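Local structure of transcriptional regulator, LacI family (Burkholderia phymatum, 2RGY) at residues Thr51-Ala56 with Asp80-Glu85; Ala59-Ile64 with His87-Lys92; Tyr228-Ala231 with Ala236-Ser239. The protein probably regulates transcription as a LacI-family protein, its periplasmic-binding-protein-like core probably binding a small effector, perhaps a sugar. All blocks are in the same frame, centred on the assembly; numbering follows the deposited sequence.

Overall arrangement
From the N terminus, the chain lays down strands 10-14 and 40-44 of the parallel sheet, then runs through helix 52-65, strand 70-73 of the same sheet, and helix 80-89. Contacts 1 and 2 both join these two helices: contact 1 near their starts, contact 2 toward their ends. Their segments alternate along the chain, so the two closures cross, and their centres lie about 11 Å apart. Contact 3 follows in series. It closes the short loop between strands 220-223 and 238-241 of the mixed sheet, on the opposite side of the chain's centre. Its nearest atoms are about 23 Å from contact 1 and about 24 Å from contact 2.

Contact 1: Thr51-Ala56 with Asp80-Glu85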
loop_
_atom_site.group_PDB
_atom_site.type_symbol
_atom_site.label_atom_id
_atom_site.label_comp_id
_atom_site.label_asym_id
_atom_site.label_seq_id
_atom_site.Cartn_x
_atom_site.Cartn_y
_atom_site.Cartn_z
ATOM N N THR A 51 8.545 2.654 -21.679
ATOM C CA THR A 51 9.496 2.318 -20.621
ATOM C C THR A 51 9.149 3.108 -19.366
ATOM O O THR A 51 8.464 4.127 -19.439
ATOM C CB THR A 51 10.954 2.656 -21.019
ATOM O OG1 THR A 51 11.118 4.075 -21.109
ATOM C CG2 THR A 51 11.300 2.031 -22.362
ATOM N N PRO A 52 9.606 2.642 -18.194
ATOM C CA PRO A 52 9.313 3.350 -16.947
ATOM C C PRO A 52 9.619 4.836 -17.066
ATOM O O PRO A 52 8.819 5.678 -16.654
ATOM C CB PRO A 52 10.200 2.641 -15.943
ATOM C CG PRO A 52 10.131 1.220 -16.427
ATOM C CD PRO A 52 10.312 1.377 -17.925
ATOM N N ARG A 53 10.762 5.157 -17.660
ATOM C CA ARG A 53 11.162 6.546 -17.830
ATOM C C ARG A 53 10.159 7.330 -18.668
ATOM O O ARG A 53 9.660 8.369 -18.236
ATOM C CB ARG A 53 12.530 6.620 -18.497
ATOM C CG ARG A 53 13.013 8.028 -18.739
ATOM C CD ARG A 53 14.235 8.026 -19.641
ATOM N NE ARG A 53 14.786 9.367 -19.781
ATOM C CZ ARG A 53 15.799 9.682 -20.585
ATOM N NH1 ARG A 53 16.377 8.749 -21.333
ATOM N NH2 ARG A 53 16.240 10.937 -20.639
ATOM N N GLU A 54 9.874 6.837 -19.870
ATOM C CA GLU A 54 8.934 7.507 -20.758
ATOM C C GLU A 54 7.521 7.546 -20.191
ATOM O O GLU A 54 6.741 8.436 -20.521
ATOM C CB GLU A 54 8.922 6.825 -22.126
ATOM C CG GLU A 54 10.085 7.220 -23.033
ATOM C CD GLU A 54 10.077 8.706 -23.389
ATOM O OE1 GLU A 54 8.977 9.302 -23.458
ATOM O OE2 GLU A 54 11.169 9.280 -23.620
ATOM N N GLN A 55 7.189 6.577 -19.347
ATOM C CA GLN A 55 5.868 6.550 -18.740
ATOM C C GLN A 55 5.758 7.719 -17.774
ATOM O O GLN A 55 4.685 8.260 -17.584
ATOM C CB GLN A 55 5.645 5.249 -17.977
ATOM C CG GLN A 55 5.419 4.030 -18.838
ATOM C CD GLN A 55 5.133 2.811 -17.992
ATOM O OE1 GLN A 55 4.196 2.808 -17.196
ATOM N NE2 GLN A 55 5.943 1.770 -18.149
ATOM N N ALA A 56 6.874 8.092 -17.156
ATOM C CA ALA A 56 6.888 9.213 -16.220
ATOM C C ALA A 56 6.869 10.535 -16.996
ATOM O O ALA A 56 6.222 11.498 -16.591
ATOM C CB ALA A 56 8.135 9.143 -15.326
ATOM N N ASP A 80 18.299 13.142 -14.977
ATOM C CA ASP A 80 18.449 14.541 -14.600
ATOM C C ASP A 80 18.005 15.494 -15.710
ATOM O O ASP A 80 17.338 16.488 -15.441
ATOM C CB ASP A 80 19.903 14.830 -14.189
ATOM C CG ASP A 80 20.289 14.166 -12.866
ATOM O OD1 ASP A 80 19.487 13.379 -12.320
ATOM O OD2 ASP A 80 21.405 14.423 -12.362
ATOM N N GLU A 81 18.357 15.184 -16.954
ATOM C CA GLU A 81 17.993 16.044 -18.079
ATOM C C GLU A 81 16.472 16.189 -18.220
ATOM O O GLU A 81 15.977 17.208 -18.718
ATOM C CB GLU A 81 18.613 15.507 -19.389
ATOM C CG GLU A 81 17.811 14.422 -20.104
ATOM C CD GLU A 81 18.584 13.727 -21.235
ATOM O OE1 GLU A 81 19.497 14.351 -21.839
ATOM O OE2 GLU A 81 18.267 12.550 -21.525
ATOM N N ASP A 82 15.733 15.172 -17.774
ATOM C CA ASP A 82 14.279 15.212 -17.842
ATOM C C ASP A 82 13.749 16.231 -16.842
ATOM O O ASP A 82 12.817 16.971 -17.142
ATOM C CB ASP A 82 13.680 13.829 -17.553
ATOM C CG ASP A 82 14.140 12.786 -18.546
ATOM O OD1 ASP A 82 14.356 13.164 -19.718
ATOM O OD2 ASP A 82 14.280 11.602 -18.165
ATOM N N LEU A 83 14.349 16.270 -15.655
ATOM C CA LEU A 83 13.925 17.225 -14.636
ATOM C C LEU A 83 14.020 18.665 -15.170
ATOM O O LEU A 83 13.127 19.479 -14.931
ATOM C CB LEU A 83 14.785 17.061 -13.378
ATOM C CG LEU A 83 14.458 15.951 -12.363
ATOM C CD1 LEU A 83 14.018 14.673 -13.033
ATOM C CD2 LEU A 83 15.699 15.712 -11.515
ATOM N N ASP A 84 15.095 18.966 -15.902
ATOM C CA ASP A 84 15.307 20.301 -16.475
ATOM C C ASP A 84 14.290 20.662 -17.555
ATOM O O ASP A 84 13.842 21.808 -17.651
ATOM C CB ASP A 84 16.719 20.403 -17.062
ATOM C CG ASP A 84 17.791 20.298 -16.003
ATOM O OD1 ASP A 84 17.750 21.093 -15.043
ATOM O OD2 ASP A 84 18.674 19.424 -16.128
ATOM N N GLU A 85 13.924 19.674 -18.364
ATOM C CA GLU A 85 12.959 19.868 -19.445
ATOM C C GLU A 85 11.561 20.118 -18.882
ATOM O O GLU A 85 10.885 21.078 -19.261
ATOM C CB GLU A 85 12.944 18.629 -20.335
ATOM C CG GLU A 85 12.019 18.738 -21.503
ATOM C CD GLU A 85 12.105 17.529 -22.393
ATOM O OE1 GLU A 85 11.439 16.505 -22.089
ATOM O OE2 GLU A 85 12.862 17.602 -23.394
#
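Arg53 reaches from helix 52-65 to the first turn of helix 80-89 and meets two acidic side chains. Its guanidinium takes Asp82 side-on: Arg53 NE gives a hydrogen bond to Asp82 OD2 at 2.8 Å, on the syn lone pair, while Arg53 NH2 reaches Asp82 OD1 at 3.1 Å. The two flat groups are turned 41° apart, so this bidentate salt bridge is twisted. Arg53 NH2 also bonds Glu81 OE2 at 2.7 Å, on the anti lone pair, with the guanidinium and carboxylate nearly coplanar. Arginine suits this place because its N-H groups, spread along its edge, can serve two carboxylates at once.

With CG anti to the backbone N (chi1 179°) and the chain extended as far as NE, Arg53 spans backbones whose nearest CA atoms, Arg53 and Asp82, are 9.2 Å apart. Two residues earlier, Thr51 is the N-cap of its helix, with Thr51 OG1 accepting from Glu54 N at 3.3 Å. Asp82 OD2 also accepts from His79 N, which should help to orient the carboxylate. The network ties together the N-terminal ends of two neighbouring helices, connected through strand 70-73, on one side of the parallel sheet.

Contact 2: Ala59-Ile64 with His87-Lys92; sequences AVRFLI and HRMHPK
The helices of two successive beta-alpha-beta crossovers meet here, the end of helix 52-65 packing against the last turn of helix 80-89 and the residues that lead into strand 93-96. Ile64 carries the contact. Its CD1 lies 3.8 Å from His90 CB and 3.9 Å from Met89 CB, touching both residues at the root of their side chains. With CG1 anti to the carbonyl carbon (chi1 -67°) and CD1 continuing extended, the longer branch of Ile64 is carried across to them. A branched aliphatic residue fits well, since both its CG1 and CG2 branches lie against His90 CB, while CD1 reaches on to Met89.

Met89, a selenomethionine in this crystal, adds a second apolar touch: its CE comes to 3.8 Å from Arg61 CG. The chain bends at its last torsion (chi3 80°), and the methyl meets the aliphatic part of Arg61, whose charged end lies farther out and makes a long, weak ion pair with Glu54. A flexible, unbranched side chain suits this partly exposed edge.

His90 is the first residue to leave helical geometry. Its NE2 is bound to Cys68 O, so the imidazole's polar end is held by the loop before strand 70-73 while CB rests on Ile64. No hydrogen bond crosses between the segments. On another side of helix 52-65, Phe62 stacks on His40 of the second subunit. Such apolar packing between neighbouring helices on one side of a parallel sheet is characteristic of the Rossmann-like subdomains of periplasmic-binding-protein folds.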
loop_
_atom_site.group_PDB
_atom_site.type_symbol
_atom_site.label_atom_id
_atom_site.label_comp_id
_atom_site.label_asym_id
_atom_site.label_seq_id
_atom_site.Cartn_x
_atom_site.Cartn_y
_atom_site.Cartn_z
ATOM N N ALA A 59 3.308 11.016 -18.226
ATOM C CA ALA A 59 2.405 11.323 -17.125
ATOM C C ALA A 59 2.579 12.757 -16.635
ATOM O O ALA A 59 1.597 13.472 -16.435
ATOM C CB ALA A 59 2.627 10.351 -15.991
ATOM N N VAL A 60 3.822 13.185 -16.436
ATOM C CA VAL A 60 4.061 14.551 -15.979
ATOM C C VAL A 60 3.603 15.559 -17.036
ATOM O O VAL A 60 3.020 16.588 -16.700
ATOM C CB VAL A 60 5.547 14.790 -15.639
ATOM C CG1 VAL A 60 5.748 16.227 -15.188
ATOM C CG2 VAL A 60 5.984 13.832 -14.535
ATOM N N ARG A 61 3.853 15.271 -18.312
ATOM C CA ARG A 61 3.405 16.179 -19.368
ATOM C C ARG A 61 1.876 16.256 -19.402
ATOM O O ARG A 61 1.306 17.281 -19.758
ATOM C CB ARG A 61 3.959 15.734 -20.731
ATOM C CG ARG A 61 5.450 16.041 -20.901
ATOM C CD ARG A 61 5.988 15.695 -22.299
ATOM N NE ARG A 61 5.971 14.258 -22.568
ATOM C CZ ARG A 61 7.000 13.562 -23.058
ATOM N NH1 ARG A 61 8.157 14.158 -23.343
ATOM N NH2 ARG A 61 6.870 12.261 -23.271
ATOM N N PHE A 62 1.224 15.165 -19.011
ATOM C CA PHE A 62 -0.234 15.077 -18.963
ATOM C C PHE A 62 -0.775 15.969 -17.836
ATOM O O PHE A 62 -1.857 16.540 -17.948
ATOM C CB PHE A 62 -0.643 13.622 -18.714
ATOM C CG PHE A 62 -2.127 13.386 -18.725
ATOM C CD1 PHE A 62 -2.892 13.744 -19.834
ATOM C CD2 PHE A 62 -2.759 12.758 -17.639
ATOM C CE1 PHE A 62 -4.273 13.482 -19.878
ATOM C CE2 PHE A 62 -4.140 12.486 -17.666
ATOM C CZ PHE A 62 -4.903 12.852 -18.794
ATOM N N LEU A 63 -0.020 16.074 -16.746
ATOM C CA LEU A 63 -0.414 16.911 -15.619
ATOM C C LEU A 63 -0.219 18.373 -16.006
ATOM O O LEU A 63 -1.072 19.225 -15.743
ATOM C CB LEU A 63 0.443 16.594 -14.385
ATOM C CG LEU A 63 0.233 15.243 -13.689
ATOM C CD1 LEU A 63 1.277 15.067 -12.590
ATOM C CD2 LEU A 63 -1.176 15.167 -13.108
ATOM N N ILE A 64 0.919 18.654 -16.634
ATOM C CA ILE A 64 1.252 20.008 -17.070
ATOM C C ILE A 64 0.238 20.488 -18.099
ATOM O O ILE A 64 -0.135 21.654 -18.123
ATOM C CB ILE A 64 2.671 20.059 -17.698
ATOM C CG1 ILE A 64 3.728 19.794 -16.630
ATOM C CG2 ILE A 64 2.918 21.421 -18.335
ATOM C CD1 ILE A 64 5.140 19.834 -17.153
ATOM N N HIS A 87 10.855 21.109 -16.002
ATOM C CA HIS A 87 10.856 22.353 -15.248
ATOM C C HIS A 87 10.686 23.586 -16.130
ATOM O O HIS A 87 10.039 24.552 -15.718
ATOM C CB HIS A 87 12.133 22.493 -14.429
ATOM C CG HIS A 87 12.035 23.527 -13.356
ATOM N ND1 HIS A 87 11.215 23.382 -12.257
ATOM C CD2 HIS A 87 12.642 24.730 -13.215
ATOM C CE1 HIS A 87 11.324 24.447 -11.484
ATOM N NE2 HIS A 87 12.185 25.279 -12.044
ATOM N N ARG A 88 11.255 23.577 -17.335
ATOM C CA ARG A 88 11.080 24.742 -18.203
ATOM C C ARG A 88 9.674 24.761 -18.803
ATOM O O ARG A 88 9.188 25.809 -19.245
ATOM C CB ARG A 88 12.131 24.773 -19.309
ATOM C CG ARG A 88 12.226 23.519 -20.133
ATOM C CD ARG A 88 12.855 23.842 -21.483
ATOM N NE ARG A 88 11.843 24.303 -22.431
ATOM C CZ ARG A 88 10.832 23.541 -22.851
ATOM N NH1 ARG A 88 10.709 22.290 -22.401
ATOM N NH2 ARG A 88 9.947 24.023 -23.719
HETATM N N MSE A 89 9.021 23.602 -18.817
HETATM C CA MSE A 89 7.651 23.503 -19.322
HETATM C C MSE A 89 6.693 24.033 -18.254
HETATM O O MSE A 89 5.610 24.527 -18.557
HETATM C CB MSE A 89 7.281 22.048 -19.621
HETATM C CG MSE A 89 7.714 21.536 -20.978
HETATM SE SE MSE A 89 7.370 19.768 -21.207
HETATM C CE MSE A 89 5.604 19.790 -21.605
ATOM N N HIS A 90 7.099 23.915 -16.997
ATOM C CA HIS A 90 6.265 24.358 -15.887
ATOM C C HIS A 90 7.185 24.702 -14.721
ATOM O O HIS A 90 7.588 23.823 -13.959
ATOM C CB HIS A 90 5.306 23.220 -15.508
ATOM C CG HIS A 90 4.183 23.647 -14.616
ATOM N ND1 HIS A 90 4.363 23.948 -13.283
ATOM C CD2 HIS A 90 2.870 23.842 -14.873
ATOM C CE1 HIS A 90 3.207 24.311 -12.757
ATOM N NE2 HIS A 90 2.285 24.254 -13.700
ATOM N N PRO A 91 7.530 25.989 -14.566
ATOM C CA PRO A 91 8.420 26.413 -13.479
ATOM C C PRO A 91 7.953 26.142 -12.040
ATOM O O PRO A 91 8.775 26.109 -11.130
ATOM C CB PRO A 91 8.615 27.907 -13.754
ATOM C CG PRO A 91 8.476 27.996 -15.253
ATOM C CD PRO A 91 7.269 27.108 -15.486
ATOM N N LYS A 92 6.657 25.948 -11.820
ATOM C CA LYS A 92 6.170 25.684 -10.468
ATOM C C LYS A 92 6.056 24.188 -10.194
ATOM O O LYS A 92 4.970 23.612 -10.215
ATOM C CB LYS A 92 4.832 26.389 -10.242
ATOM C CG LYS A 92 5.004 27.889 -10.091
ATOM C CD LYS A 92 3.698 28.610 -9.788
ATOM C CE LYS A 92 3.951 30.117 -9.668
ATOM N NZ LYS A 92 2.710 30.935 -9.400
#

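Contact 3: Tyr228-Ala231 with Ala236-Ser239; sequences YSAA and ALTS
Ala230 and Leu237 form the close side of this contact, where a loop folds back beside the chain that leads into strand 238-241. Leu237 N donates to Ala230 O at 3.0 Å with an N-H...O angle of 161°. The donor stands above the carbonyl plane, about 40° out of it, so the bond is fairly straight at the hydrogen although it does not follow a lone pair. Beside this bond the side chains add apolar packing: Ala230 CB lies 3.9 Å from Leu237 CB, and Leu237 CD2 comes to 4.1 Å from Ala230 CB. The small alanine lets the two backbones come close, Ala230 CA and Leu237 CA being 4.9 Å apart, while the larger leucine, with CG anti to its backbone N (chi1 -176°), extends onto Asp198 and Ala201 of helix 198-210.

The other side is looser. Ala231 directs its CB away from the facing segment and meets it through its carbonyl, with Ala231 O 3.8 Å from Ala236 CB. This is a contact of van der Waals type, made by two partly exposed residues.

Arg277 touches both segments: it packs against Ala230 and Ala231, and its NH1 donates to Leu237 O. The loop connects neighbouring parallel strands in the periplasmic-binding-protein-like domain. Ala236 makes backbone hydrogen bonds with Ala278, Thr238 with Gly223 and Ser239 with Ser275. The returning chain therefore enters the mixed sheet between strands 220-223 and 273-275, parallel to the first and antiparallel to the second, with helix 198-210 packed against Leu237.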
loop_
_atom_site.group_PDB
_atom_site.type_symbol
_atom_site.label_atom_id
_atom_site.label_comp_id
_atom_site.label_asym_id
_atom_site.label_seq_id
_atom_site.Cartn_x
_atom_site.Cartn_y
_atom_site.Cartn_z
ATOM N N TYR A 228 5.278 1.485 7.092
ATOM C CA TYR A 228 4.536 0.854 8.162
ATOM C C TYR A 228 4.006 -0.554 7.960
ATOM O O TYR A 228 3.080 -0.996 8.631
ATOM C CB TYR A 228 3.489 1.833 8.695
ATOM C CG TYR A 228 4.175 2.930 9.499
ATOM C CD1 TYR A 228 3.643 4.224 9.572
ATOM C CD2 TYR A 228 5.370 2.663 10.199
ATOM C CE1 TYR A 228 4.284 5.230 10.327
ATOM C CE2 TYR A 228 6.010 3.658 10.954
ATOM C CZ TYR A 228 5.461 4.936 11.014
ATOM O OH TYR A 228 6.083 5.907 11.787
ATOM N N SER A 229 4.653 -1.273 7.053
ATOM C CA SER A 229 4.328 -2.670 6.813
ATOM C C SER A 229 5.418 -3.456 7.559
ATOM O O SER A 229 5.307 -4.673 7.756
ATOM C CB SER A 229 4.396 -2.988 5.315
ATOM O OG SER A 229 4.214 -4.382 5.073
ATOM N N ALA A 230 6.461 -2.742 7.986
ATOM C CA ALA A 230 7.599 -3.346 8.683
ATOM C C ALA A 230 7.310 -3.850 10.090
ATOM O O ALA A 230 7.721 -4.956 10.454
ATOM C CB ALA A 230 8.772 -2.358 8.717
ATOM N N ALA A 231 6.611 -3.045 10.886
ATOM C CA ALA A 231 6.295 -3.438 12.254
ATOM C C ALA A 231 5.505 -4.733 12.296
ATOM O O ALA A 231 5.548 -5.462 13.284
ATOM C CB ALA A 231 5.509 -2.330 12.960
ATOM N N ALA A 236 9.245 -8.911 13.079
ATOM C CA ALA A 236 9.165 -7.456 12.958
ATOM C C ALA A 236 10.460 -6.964 12.314
ATOM O O ALA A 236 11.549 -7.233 12.815
ATOM C CB ALA A 236 8.969 -6.822 14.325
ATOM N N LEU A 237 10.328 -6.240 11.204
ATOM C CA LEU A 237 11.484 -5.769 10.442
ATOM C C LEU A 237 12.219 -4.538 10.951
ATOM O O LEU A 237 11.630 -3.456 11.078
ATOM C CB LEU A 237 11.072 -5.520 8.988
ATOM C CG LEU A 237 12.182 -5.104 8.021
ATOM C CD1 LEU A 237 13.145 -6.274 7.810
ATOM C CD2 LEU A 237 11.567 -4.668 6.700
ATOM N N THR A 238 13.512 -4.713 11.227
ATOM C CA THR A 238 14.366 -3.616 11.668
ATOM C C THR A 238 14.639 -2.846 10.385
ATOM O O THR A 238 15.018 -3.428 9.368
ATOM C CB THR A 238 15.684 -4.142 12.285
ATOM O OG1 THR A 238 15.395 -4.770 13.546
ATOM C CG2 THR A 238 16.678 -2.998 12.498
ATOM N N SER A 239 14.434 -1.537 10.425
ATOM C CA SER A 239 14.596 -0.734 9.227
ATOM C C SER A 239 15.148 0.659 9.477
ATOM O O SER A 239 14.967 1.224 10.548
ATOM C CB SER A 239 13.232 -0.623 8.529
ATOM O OG SER A 239 13.289 0.133 7.330
#